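Local structure of LRR receptor-like serine/threonine-protein kinase RGI3 (Arabidopsis thaliana, 5HZ0) at residues A[332-337]-A[357-362]; A[350-355]-A[371-376]; A[398-403]-A[422-427]; A[449-454]-A[474-479]. The protein acts as a receptor kinase that binds root meristem growth factor (RGF) peptides and passes on their signal to maintain the postembryonic root stem cell niche. The protein carries 5 engineered substitutions. All coordinates share one frame; numbering follows the deposited sequence.

Contact 1 (A[332-337]-A[357-362]); sequences FAWQNK and LSYNSL
The indole of Trp334 and the ring of Tyr359 approach each other through CE3 and CD2, which are 4.4 Å apart. Beside the phenol ring the amide of Gln335 is turned only 23° from its plane, with Gln335 OE1 3.8 Å from Tyr359 CB. In Trp334, CG sits between the backbone N and the carbonyl carbon (chi1 61°); the NE1 of the indole is hydrogen-bonded to the backbone of the bound peptide. On the hydrophobic side, Ala333 CB meets Leu357 CD2 at 3.6 Å. Two backbone bonds join the turns, Gln335 N to Ser358 O (2.9 Å) and Asn336 N to Tyr359 O (3.1 Å). The buried amide of Asn360 adds a weak third link, ND2 to Ala333 O at 3.3 Å; the same ND2 binds Leu357 O of its own turn at 2.8 Å, while OD1 accepts from Leu338 N. Asn336 likewise binds Ala333 O, and the two are successive members of the asparagine column of a leucine-rich repeat (LRR) solenoid. Both turns carry residues of the peptide-recognition motifs. They leave strands 330-332 and 354-356 and run into strands 337-340 and 361-362, which are neighbours in a second, small parallel sheet.

Contact 2 (A[350-355]-A[371-376]); sequences RELQAI and FGLRNL
Leu352 O faces the backbone of Leu376, with a CA-H...O contact of 3.2 Å to Leu376 CA, and the chains are nearest at Gln353 and Leu376, whose CA atoms lie 4.2 Å apart. Phe371 and Gly372 finish a 3-10 turn, whereas segment 350-355 straightens into strand 354-356. Segment 371-376 closes the repeat that holds this strand and leads into the next one, 378-380, of the leucine-rich repeat solenoid; the leucines and isoleucine of the two segments pack in the core. There Leu373 CD1 lies against Leu352 CB at 3.9 Å. The CD1 of Leu376, whose CG is anti to the backbone N (chi1 -167°), reaches Ile355 CD1 at 3.8 Å, the two side chains crossing at about a right angle. At the outer end Arg350, bent at both chi2 and chi3, curls back over the second segment. Its NH2 donates to Gly372 O (3.0 Å) from above the carbonyl plane, and Leu373 CD2 covers one face of the guanidinium, 3.8 Å from Arg350 NH1. That NH1 is held in turn by Ser347 O, so the guanidinium is gripped at two nitrogens. Gly372 also touches an N-acetylglucosamine of the glycan attached to the protein.

Contact 3 (A[398-403]-A[422-427]); sequences TNLYRL and KNLNFV
Arg402 lays its guanidinium over the ring of Phe426 in a cation-pi contact, with CZ 4.0 Å from the ring centroid and only 11° off the ring normal. The closest part is NH2, which stands 3.2 Å above the ring plane over its centre. The chain of Arg402, extended from CG to NE, runs alongside Phe426, pointing the same way, and chi4 of 83° sets CZ and the guanidinium over the ring. A second flat pair lies one residue earlier: CB of Asn425 sits over one face of the Tyr401 ring, 3.6 Å from its centroid, a CH-pi contact in which the amide and ring planes are nearly parallel (13°).

Beneath these groups the backbones pair in parallel, Arg402 with Phe426 and Leu403 with Val427. Tyr401 O accepts from both Asn425 N (2.7 Å) and Phe426 N (3.2 Å), and Leu403 N donates to Phe426 O at 2.9 Å. This is the strand pairing of adjacent coils in a leucine-rich repeat solenoid, with Arg402 and Phe426 on the concave surface and Leu403 and Val427 turned into the core, where Leu403 CB also packs on Leu424 CD1 (3.9 Å).

Farther out, Arg402 belongs, with Leu403 and Arg404, to a peptide-recognition motif, and its NH1 forms a salt bridge with the backbone of the bound peptide. Phe426, the platform under this arginine, is stacked in turn on Phe450 of the next strand. Asn425 is positioned by a hydrogen bond from its ND2 to Glu449 OE1.

Contact 4 (A[449-454]-A[474-479]); sequences EFLDLH and IDFSDN
Asp475 and His454 are brought together by different first torsions: Asp475 CG is anti to the backbone N (-165°), whereas His454 CG lies between the backbone N and the carbonyl carbon (81°). The imidazole lies beside Asp452 of its own strand, and its ND1 donates to Asp452 OD1 at 2.6 Å on the syn lone pair of the carboxylate. Asp452 and Asp475 lie side by side with their carboxylate planes 14° apart, and Asp475 OD2 is 3.3 Å from His454 ND1. Asp475 OD1 faces its own turn instead, accepting from Ser477 OG at 2.6 Å and from Ser477 N, the latter bond closing an Asx turn. Parallel strand pairing underlies this cluster, with Asp475 N bound to Leu451 O (2.9 Å) and Leu453 N to Asp475 O (2.8 Å). On the core side of the strands, Leu451 CD2 meets the edge of the Phe476 ring at CZ (3.7 Å). Beyond the strands the consensus asparagine of the leucine-rich repeat, Asn479, gives ND2 to Phe476 O and, weakly, to Leu453 O. The separation of Asp452 OD1 and Asp475 OD2, 3.8 Å, sets two buried carboxylates close together. Their combined negative field would be expected to favour a protonated His454, or else to raise the proton affinity of one of the acids, while the donors from Ser477 probably ease the charge on Asp475.

Along the chain contacts 1 and 2 interlock, their segments alternating, and contacts 3 and 4 follow in series. Strand 354-356 is common to the first two: contact 2 lies at its entry, contact 1 at the turn that leaves it. Their centres are about 18 Å apart, yet the contacts touch where Phe332 packs on Ala354. Contact 3 is about 12 Å from contact 2 and 16 Å from contact 4, centre to centre. Contacts 3 and 4 join through neighbouring strands 426-428 and 450-452, whereas contacts 1 and 4 are about 12 Å apart at their nearest atoms. Together they sample successive coils of the extracellular leucine-rich repeat solenoid, whose regular stacking aligns the peptide-binding residues of contacts 1 and 3 along one surface.

Contact 1 (A[332-337]-A[357-362])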
# COMPACT_ATOMS: atom_id res chain seq x y z
N PHE A 332 -11.29 8.97 1.54
CA PHE A 332 -11.53 7.61 1.07
C PHE A 332 -12.77 7.04 1.75
O PHE A 332 -12.75 6.73 2.95
CB PHE A 332 -10.33 6.69 1.35
CG PHE A 332 -9.11 6.98 0.51
CD1 PHE A 332 -9.11 8.00 -0.44
CD2 PHE A 332 -7.95 6.22 0.66
CE1 PHE A 332 -7.97 8.27 -1.21
CE2 PHE A 332 -6.82 6.48 -0.11
CZ PHE A 332 -6.83 7.50 -1.05
N ALA A 333 -13.86 6.99 0.99
CA ALA A 333 -15.09 6.25 1.33
C ALA A 333 -15.39 4.96 0.52
O ALA A 333 -16.53 4.49 0.53
CB ALA A 333 -16.28 7.18 1.35
N TRP A 334 -14.43 4.48 -0.28
CA TRP A 334 -14.70 3.36 -1.20
C TRP A 334 -15.13 2.05 -0.52
O TRP A 334 -14.82 1.82 0.65
CB TRP A 334 -13.56 3.13 -2.20
CG TRP A 334 -12.19 2.79 -1.64
CD1 TRP A 334 -11.27 3.66 -1.12
CD2 TRP A 334 -11.58 1.48 -1.59
NE1 TRP A 334 -10.14 2.97 -0.73
CE2 TRP A 334 -10.31 1.64 -1.01
CE3 TRP A 334 -12.00 0.20 -1.98
CZ2 TRP A 334 -9.45 0.56 -0.82
CZ3 TRP A 334 -11.15 -0.86 -1.78
CH2 TRP A 334 -9.88 -0.68 -1.20
N GLN A 335 -15.88 1.23 -1.25
CA GLN A 335 -16.42 -0.04 -0.75
C GLN A 335 -17.30 0.19 0.48
O GLN A 335 -17.00 -0.26 1.59
CB GLN A 335 -15.32 -1.07 -0.45
CG GLN A 335 -15.80 -2.49 -0.21
CD GLN A 335 -16.66 -3.02 -1.36
OE1 GLN A 335 -16.15 -3.50 -2.37
NE2 GLN A 335 -17.99 -2.90 -1.21
N ASN A 336 -18.39 0.91 0.24
CA ASN A 336 -19.44 1.08 1.22
C ASN A 336 -20.82 0.95 0.57
O ASN A 336 -20.93 0.53 -0.58
CB ASN A 336 -19.32 2.45 1.91
CG ASN A 336 -18.35 2.43 3.04
OD1 ASN A 336 -18.60 1.79 4.06
ND2 ASN A 336 -17.21 3.10 2.85
N LYS A 337 -21.85 1.29 1.33
CA LYS A 337 -23.22 1.42 0.84
C LYS A 337 -23.71 2.85 0.52
O LYS A 337 -24.92 3.12 0.57
CB LYS A 337 -24.19 0.67 1.75
CG LYS A 337 -24.44 -0.73 1.32
CD LYS A 337 -23.26 -1.63 1.54
CE LYS A 337 -23.61 -3.01 0.95
NZ LYS A 337 -22.41 -3.85 0.66
N LEU A 357 -14.12 7.35 -3.99
CA LEU A 357 -15.50 6.95 -3.69
C LEU A 357 -16.00 5.63 -4.35
O LEU A 357 -17.21 5.36 -4.37
CB LEU A 357 -16.46 8.13 -3.93
CG LEU A 357 -16.06 9.38 -3.14
CD1 LEU A 357 -16.96 10.56 -3.45
CD2 LEU A 357 -16.03 9.09 -1.64
N SER A 358 -15.09 4.86 -4.94
CA SER A 358 -15.48 3.67 -5.73
C SER A 358 -16.26 2.65 -4.94
O SER A 358 -16.23 2.63 -3.71
CB SER A 358 -14.25 2.93 -6.29
OG SER A 358 -13.38 3.77 -7.05
N TYR A 359 -17.00 1.81 -5.65
CA TYR A 359 -17.75 0.71 -5.05
C TYR A 359 -18.77 1.21 -4.03
O TYR A 359 -18.73 0.85 -2.84
CB TYR A 359 -16.81 -0.33 -4.41
CG TYR A 359 -15.91 -1.04 -5.40
CD1 TYR A 359 -16.41 -2.03 -6.25
CD2 TYR A 359 -14.57 -0.73 -5.47
CE1 TYR A 359 -15.59 -2.67 -7.16
CE2 TYR A 359 -13.74 -1.36 -6.37
CZ TYR A 359 -14.25 -2.33 -7.20
OH TYR A 359 -13.40 -2.94 -8.08
N ASN A 360 -19.70 2.00 -4.54
CA ASN A 360 -20.86 2.42 -3.79
C ASN A 360 -22.05 2.45 -4.72
O ASN A 360 -22.01 1.95 -5.85
CB ASN A 360 -20.65 3.81 -3.18
CG ASN A 360 -19.75 3.79 -1.97
OD1 ASN A 360 -20.18 3.40 -0.89
ND2 ASN A 360 -18.50 4.23 -2.13
N SER A 361 -23.14 3.01 -4.22
CA SER A 361 -24.34 3.27 -4.99
C SER A 361 -24.55 4.71 -5.48
O SER A 361 -25.67 5.08 -5.80
CB SER A 361 -25.55 2.73 -4.28
OG SER A 361 -25.56 1.34 -4.50
N LEU A 362 -23.51 5.53 -5.43
CA LEU A 362 -23.63 6.92 -5.84
C LEU A 362 -24.30 7.08 -7.20
O LEU A 362 -23.97 6.37 -8.16
CB LEU A 362 -22.25 7.58 -5.83
CG LEU A 362 -21.57 7.51 -4.47
CD1 LEU A 362 -20.09 7.86 -4.57
CD2 LEU A 362 -22.32 8.41 -3.49

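Contact 2 (A[350-355]-A[371-376])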
# COMPACT_ATOMS: atom_id res chain seq x y z
N ARG A 350 -10.49 22.85 -0.86
CA ARG A 350 -9.61 23.30 -1.94
C ARG A 350 -8.33 22.48 -1.99
O ARG A 350 -7.69 22.38 -3.02
CB ARG A 350 -9.27 24.80 -1.83
CG ARG A 350 -10.46 25.77 -1.84
CD ARG A 350 -11.39 25.53 -3.01
NE ARG A 350 -10.70 25.66 -4.29
CZ ARG A 350 -11.16 25.22 -5.45
NH1 ARG A 350 -12.35 24.61 -5.53
NH2 ARG A 350 -10.44 25.38 -6.56
N GLU A 351 -7.97 21.90 -0.86
CA GLU A 351 -6.74 21.12 -0.72
C GLU A 351 -6.86 19.65 -1.10
O GLU A 351 -5.86 18.94 -0.99
CB GLU A 351 -6.29 21.11 0.74
CG GLU A 351 -7.32 21.62 1.78
CD GLU A 351 -8.77 21.05 1.63
OE1 GLU A 351 -9.30 21.02 0.52
OE2 GLU A 351 -9.41 20.65 2.61
N LEU A 352 -8.03 19.17 -1.52
CA LEU A 352 -8.17 17.73 -1.75
C LEU A 352 -7.14 17.18 -2.73
O LEU A 352 -7.07 17.60 -3.88
CB LEU A 352 -9.57 17.41 -2.27
CG LEU A 352 -10.63 17.21 -1.19
CD1 LEU A 352 -12.01 17.11 -1.81
CD2 LEU A 352 -10.29 16.01 -0.32
N GLN A 353 -6.32 16.24 -2.26
CA GLN A 353 -5.38 15.54 -3.12
C GLN A 353 -5.94 14.28 -3.77
O GLN A 353 -5.69 14.00 -4.94
CB GLN A 353 -4.06 15.30 -2.40
CG GLN A 353 -3.40 16.62 -2.02
CD GLN A 353 -2.27 16.47 -1.02
OE1 GLN A 353 -1.84 15.36 -0.70
NE2 GLN A 353 -1.81 17.59 -0.50
N ALA A 354 -6.68 13.52 -2.97
CA ALA A 354 -7.18 12.22 -3.40
C ALA A 354 -8.61 12.00 -2.95
O ALA A 354 -8.92 12.08 -1.75
CB ALA A 354 -6.28 11.11 -2.86
N ILE A 355 -9.48 11.74 -3.90
CA ILE A 355 -10.83 11.31 -3.59
C ILE A 355 -11.04 9.88 -4.14
O ILE A 355 -10.92 9.68 -5.35
CB ILE A 355 -11.86 12.26 -4.22
CG1 ILE A 355 -11.66 13.68 -3.72
CG2 ILE A 355 -13.28 11.78 -3.93
CD1 ILE A 355 -12.40 14.71 -4.55
N PHE A 371 -13.95 19.11 -10.42
CA PHE A 371 -12.85 19.21 -11.38
C PHE A 371 -12.15 20.58 -11.29
O PHE A 371 -11.13 20.83 -11.94
CB PHE A 371 -13.35 18.95 -12.81
CG PHE A 371 -13.70 17.50 -13.08
CD1 PHE A 371 -12.70 16.54 -13.23
CD2 PHE A 371 -15.02 17.10 -13.20
CE1 PHE A 371 -13.01 15.22 -13.49
CE2 PHE A 371 -15.34 15.76 -13.47
CZ PHE A 371 -14.33 14.83 -13.61
N GLY A 372 -12.69 21.47 -10.46
CA GLY A 372 -12.07 22.75 -10.20
C GLY A 372 -10.93 22.66 -9.20
O GLY A 372 -10.21 23.63 -8.98
N LEU A 373 -10.76 21.49 -8.58
CA LEU A 373 -9.68 21.33 -7.61
C LEU A 373 -8.33 21.33 -8.34
O LEU A 373 -8.10 20.54 -9.26
CB LEU A 373 -9.89 20.08 -6.75
CG LEU A 373 -11.22 20.08 -5.97
CD1 LEU A 373 -11.56 18.71 -5.41
CD2 LEU A 373 -11.18 21.09 -4.85
N ARG A 374 -7.46 22.26 -7.94
CA ARG A 374 -6.19 22.46 -8.65
C ARG A 374 -5.12 21.53 -8.10
O ARG A 374 -4.07 21.34 -8.71
CB ARG A 374 -5.75 23.93 -8.58
CG ARG A 374 -6.59 24.87 -9.47
CD ARG A 374 -6.23 26.35 -9.30
NE ARG A 374 -4.79 26.59 -9.29
CZ ARG A 374 -4.10 26.91 -8.20
NH1 ARG A 374 -4.72 27.04 -7.04
NH2 ARG A 374 -2.79 27.10 -8.28
N ASN A 375 -5.37 21.00 -6.91
CA ASN A 375 -4.47 20.01 -6.32
C ASN A 375 -4.87 18.52 -6.36
O ASN A 375 -4.16 17.68 -5.80
CB ASN A 375 -3.98 20.47 -4.94
CG ASN A 375 -2.65 21.18 -5.03
OD1 ASN A 375 -2.44 22.23 -4.40
ND2 ASN A 375 -1.73 20.62 -5.81
N LEU A 376 -5.99 18.18 -6.99
CA LEU A 376 -6.46 16.80 -6.97
C LEU A 376 -5.63 15.95 -7.94
O LEU A 376 -5.65 16.17 -9.15
CB LEU A 376 -7.92 16.80 -7.42
CG LEU A 376 -8.77 15.55 -7.22
CD1 LEU A 376 -8.87 15.20 -5.75
CD2 LEU A 376 -10.17 15.77 -7.80

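Contact 3 (A[398-403]-A[422-427])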
# COMPACT_ATOMS: atom_id res chain seq x y z
N THR A 398 -5.94 20.51 -12.91
CA THR A 398 -4.66 20.76 -13.54
C THR A 398 -3.67 19.66 -13.24
O THR A 398 -2.87 19.29 -14.09
CB THR A 398 -4.07 22.13 -13.09
OG1 THR A 398 -5.06 23.14 -13.27
CG2 THR A 398 -2.84 22.50 -13.90
N ASN A 399 -3.73 19.17 -12.01
CA ASN A 399 -2.80 18.17 -11.49
C ASN A 399 -3.29 16.74 -11.53
O ASN A 399 -2.63 15.86 -10.98
CB ASN A 399 -2.38 18.52 -10.06
CG ASN A 399 -1.39 19.68 -9.99
OD1 ASN A 399 -0.55 19.84 -10.88
ND2 ASN A 399 -1.48 20.48 -8.94
N LEU A 400 -4.47 16.51 -12.11
CA LEU A 400 -5.04 15.16 -12.15
C LEU A 400 -4.04 14.20 -12.76
O LEU A 400 -3.58 14.39 -13.86
CB LEU A 400 -6.31 15.12 -12.99
CG LEU A 400 -7.27 13.97 -12.73
CD1 LEU A 400 -7.58 13.84 -11.22
CD2 LEU A 400 -8.54 14.19 -13.53
N TYR A 401 -3.75 13.14 -12.01
CA TYR A 401 -2.78 12.12 -12.39
C TYR A 401 -3.49 10.81 -12.77
O TYR A 401 -3.34 10.29 -13.88
CB TYR A 401 -1.82 11.88 -11.23
CG TYR A 401 -0.66 10.98 -11.57
CD1 TYR A 401 0.48 11.49 -12.18
CD2 TYR A 401 -0.68 9.63 -11.26
CE1 TYR A 401 1.55 10.70 -12.48
CE2 TYR A 401 0.40 8.81 -11.56
CZ TYR A 401 1.51 9.35 -12.18
OH TYR A 401 2.59 8.57 -12.49
N ARG A 402 -4.23 10.27 -11.80
CA ARG A 402 -4.98 9.03 -11.94
C ARG A 402 -6.49 9.27 -11.91
O ARG A 402 -7.03 9.76 -10.91
CB ARG A 402 -4.56 8.06 -10.84
CG ARG A 402 -5.34 6.75 -10.75
CD ARG A 402 -4.70 5.86 -9.71
NE ARG A 402 -5.24 4.52 -9.73
CZ ARG A 402 -4.84 3.58 -10.57
NH1 ARG A 402 -5.39 2.37 -10.52
NH2 ARG A 402 -3.89 3.84 -11.45
N LEU A 403 -7.15 8.93 -13.01
CA LEU A 403 -8.58 9.12 -13.17
C LEU A 403 -9.29 7.79 -13.48
O LEU A 403 -9.00 7.14 -14.50
CB LEU A 403 -8.86 10.10 -14.31
CG LEU A 403 -10.35 10.38 -14.52
CD1 LEU A 403 -10.95 11.11 -13.32
CD2 LEU A 403 -10.62 11.16 -15.81
N LYS A 422 -1.97 17.86 -18.59
CA LYS A 422 -0.61 17.47 -18.95
C LYS A 422 0.05 16.50 -17.97
O LYS A 422 1.10 15.94 -18.28
CB LYS A 422 0.27 18.73 -19.11
CG LYS A 422 -0.37 19.81 -19.96
CD LYS A 422 -0.44 19.43 -21.43
CE LYS A 422 -1.51 20.25 -22.16
NZ LYS A 422 -1.49 20.06 -23.66
N ASN A 423 -0.53 16.33 -16.79
CA ASN A 423 0.00 15.34 -15.86
C ASN A 423 -0.76 14.00 -15.82
O ASN A 423 -0.34 13.07 -15.14
CB ASN A 423 0.12 15.91 -14.44
CG ASN A 423 0.81 17.27 -14.41
OD1 ASN A 423 0.18 18.30 -14.16
ND2 ASN A 423 2.12 17.28 -14.65
N LEU A 424 -1.86 13.90 -16.58
CA LEU A 424 -2.74 12.76 -16.45
C LEU A 424 -2.00 11.54 -16.99
O LEU A 424 -1.63 11.48 -18.16
CB LEU A 424 -3.99 13.04 -17.28
CG LEU A 424 -5.21 12.11 -17.23
CD1 LEU A 424 -5.63 11.82 -15.79
CD2 LEU A 424 -6.33 12.79 -18.02
N ASN A 425 -1.75 10.59 -16.10
CA ASN A 425 -1.02 9.38 -16.42
C ASN A 425 -1.88 8.21 -16.86
O ASN A 425 -1.57 7.50 -17.80
CB ASN A 425 -0.17 8.95 -15.23
CG ASN A 425 0.68 7.76 -15.55
OD1 ASN A 425 0.43 6.66 -15.08
ND2 ASN A 425 1.69 7.97 -16.38
N PHE A 426 -2.98 8.05 -16.13
CA PHE A 426 -3.74 6.83 -16.10
C PHE A 426 -5.19 7.24 -16.16
O PHE A 426 -5.67 7.97 -15.29
CB PHE A 426 -3.46 6.08 -14.79
CG PHE A 426 -4.15 4.77 -14.68
CD1 PHE A 426 -5.51 4.71 -14.44
CD2 PHE A 426 -3.45 3.57 -14.83
CE1 PHE A 426 -6.17 3.49 -14.35
CE2 PHE A 426 -4.09 2.35 -14.73
CZ PHE A 426 -5.45 2.31 -14.49
N VAL A 427 -5.90 6.74 -17.16
CA VAL A 427 -7.31 7.04 -17.34
C VAL A 427 -8.11 5.75 -17.67
O VAL A 427 -7.85 5.06 -18.67
CB VAL A 427 -7.46 8.15 -18.41
CG1 VAL A 427 -6.76 7.73 -19.64
CG2 VAL A 427 -8.89 8.43 -18.70

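Contact 4 (A[449-454]-A[474-479])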
# COMPACT_ATOMS: atom_id res chain seq x y z
N GLU A 449 0.07 7.38 -20.02
CA GLU A 449 0.55 6.02 -20.28
C GLU A 449 -0.48 4.90 -20.33
O GLU A 449 -0.23 3.87 -20.91
CB GLU A 449 1.65 5.67 -19.29
CG GLU A 449 2.76 6.67 -19.33
CD GLU A 449 3.92 6.27 -18.46
OE1 GLU A 449 3.69 5.91 -17.28
OE2 GLU A 449 5.07 6.31 -18.97
N PHE A 450 -1.67 5.13 -19.79
CA PHE A 450 -2.66 4.06 -19.68
C PHE A 450 -4.01 4.61 -20.07
O PHE A 450 -4.53 5.49 -19.39
CB PHE A 450 -2.71 3.53 -18.24
CG PHE A 450 -3.76 2.45 -18.01
CD1 PHE A 450 -5.11 2.76 -17.94
CD2 PHE A 450 -3.38 1.11 -17.83
CE1 PHE A 450 -6.07 1.77 -17.72
CE2 PHE A 450 -4.34 0.12 -17.60
CZ PHE A 450 -5.69 0.45 -17.54
N LEU A 451 -4.58 4.06 -21.14
CA LEU A 451 -5.87 4.51 -21.63
C LEU A 451 -6.80 3.30 -21.83
O LEU A 451 -6.64 2.52 -22.78
CB LEU A 451 -5.66 5.29 -22.93
CG LEU A 451 -6.91 5.81 -23.61
CD1 LEU A 451 -7.72 6.69 -22.67
CD2 LEU A 451 -6.54 6.57 -24.88
N ASP A 452 -7.80 3.20 -20.96
CA ASP A 452 -8.77 2.12 -21.03
C ASP A 452 -10.16 2.69 -21.32
O ASP A 452 -10.81 3.25 -20.44
CB ASP A 452 -8.80 1.42 -19.67
CG ASP A 452 -9.41 0.02 -19.73
OD1 ASP A 452 -10.12 -0.33 -20.71
OD2 ASP A 452 -9.17 -0.72 -18.75
N LEU A 453 -10.61 2.54 -22.57
CA LEU A 453 -11.97 2.90 -23.00
C LEU A 453 -12.98 1.73 -23.22
O LEU A 453 -14.06 1.94 -23.78
CB LEU A 453 -11.92 3.84 -24.22
CG LEU A 453 -11.07 5.11 -24.05
CD1 LEU A 453 -11.21 6.06 -25.24
CD2 LEU A 453 -11.38 5.81 -22.74
N HIS A 454 -12.61 0.51 -22.86
CA HIS A 454 -13.39 -0.67 -23.29
C HIS A 454 -14.86 -0.73 -22.82
O HIS A 454 -15.20 -0.18 -21.78
CB HIS A 454 -12.64 -1.99 -23.00
CG HIS A 454 -12.76 -2.48 -21.59
ND1 HIS A 454 -11.73 -2.37 -20.67
CD2 HIS A 454 -13.76 -3.13 -20.94
CE1 HIS A 454 -12.10 -2.90 -19.52
NE2 HIS A 454 -13.33 -3.37 -19.66
N ILE A 474 -3.22 0.41 -24.12
CA ILE A 474 -4.42 0.85 -24.83
C ILE A 474 -5.47 -0.25 -24.86
O ILE A 474 -5.20 -1.33 -25.35
CB ILE A 474 -4.11 1.23 -26.29
CG1 ILE A 474 -3.24 2.48 -26.35
CG2 ILE A 474 -5.40 1.48 -27.07
CD1 ILE A 474 -2.93 2.90 -27.76
N ASP A 475 -6.66 0.01 -24.31
CA ASP A 475 -7.76 -0.93 -24.48
C ASP A 475 -9.01 -0.20 -24.99
O ASP A 475 -9.68 0.49 -24.24
CB ASP A 475 -8.06 -1.58 -23.13
CG ASP A 475 -8.93 -2.83 -23.25
OD1 ASP A 475 -9.52 -3.04 -24.32
OD2 ASP A 475 -9.04 -3.58 -22.25
N PHE A 476 -9.31 -0.38 -26.28
CA PHE A 476 -10.52 0.14 -26.93
C PHE A 476 -11.57 -0.95 -27.19
O PHE A 476 -12.53 -0.74 -27.93
CB PHE A 476 -10.20 0.92 -28.21
CG PHE A 476 -9.30 2.13 -27.98
CD1 PHE A 476 -9.16 2.68 -26.71
CD2 PHE A 476 -8.62 2.70 -29.03
CE1 PHE A 476 -8.34 3.77 -26.50
CE2 PHE A 476 -7.80 3.79 -28.83
CZ PHE A 476 -7.66 4.33 -27.57
N SER A 477 -11.34 -2.13 -26.64
CA SER A 477 -12.18 -3.27 -26.97
C SER A 477 -13.64 -3.07 -26.61
O SER A 477 -13.98 -2.28 -25.74
CB SER A 477 -11.65 -4.56 -26.33
OG SER A 477 -11.60 -4.47 -24.93
N ASP A 478 -14.50 -3.79 -27.32
CA ASP A 478 -15.94 -3.73 -27.10
C ASP A 478 -16.50 -2.33 -27.35
O ASP A 478 -17.05 -1.69 -26.47
CB ASP A 478 -16.26 -4.22 -25.69
CG ASP A 478 -17.68 -4.62 -25.52
OD1 ASP A 478 -18.36 -4.78 -26.56
OD2 ASP A 478 -18.11 -4.77 -24.36
N ASN A 479 -16.37 -1.89 -28.59
CA ASN A 479 -16.96 -0.64 -29.05
C ASN A 479 -17.51 -0.85 -30.46
O ASN A 479 -17.61 -1.99 -30.94
CB ASN A 479 -15.93 0.53 -29.01
CG ASN A 479 -15.70 1.08 -27.60
OD1 ASN A 479 -16.56 1.74 -27.02
ND2 ASN A 479 -14.51 0.83 -27.06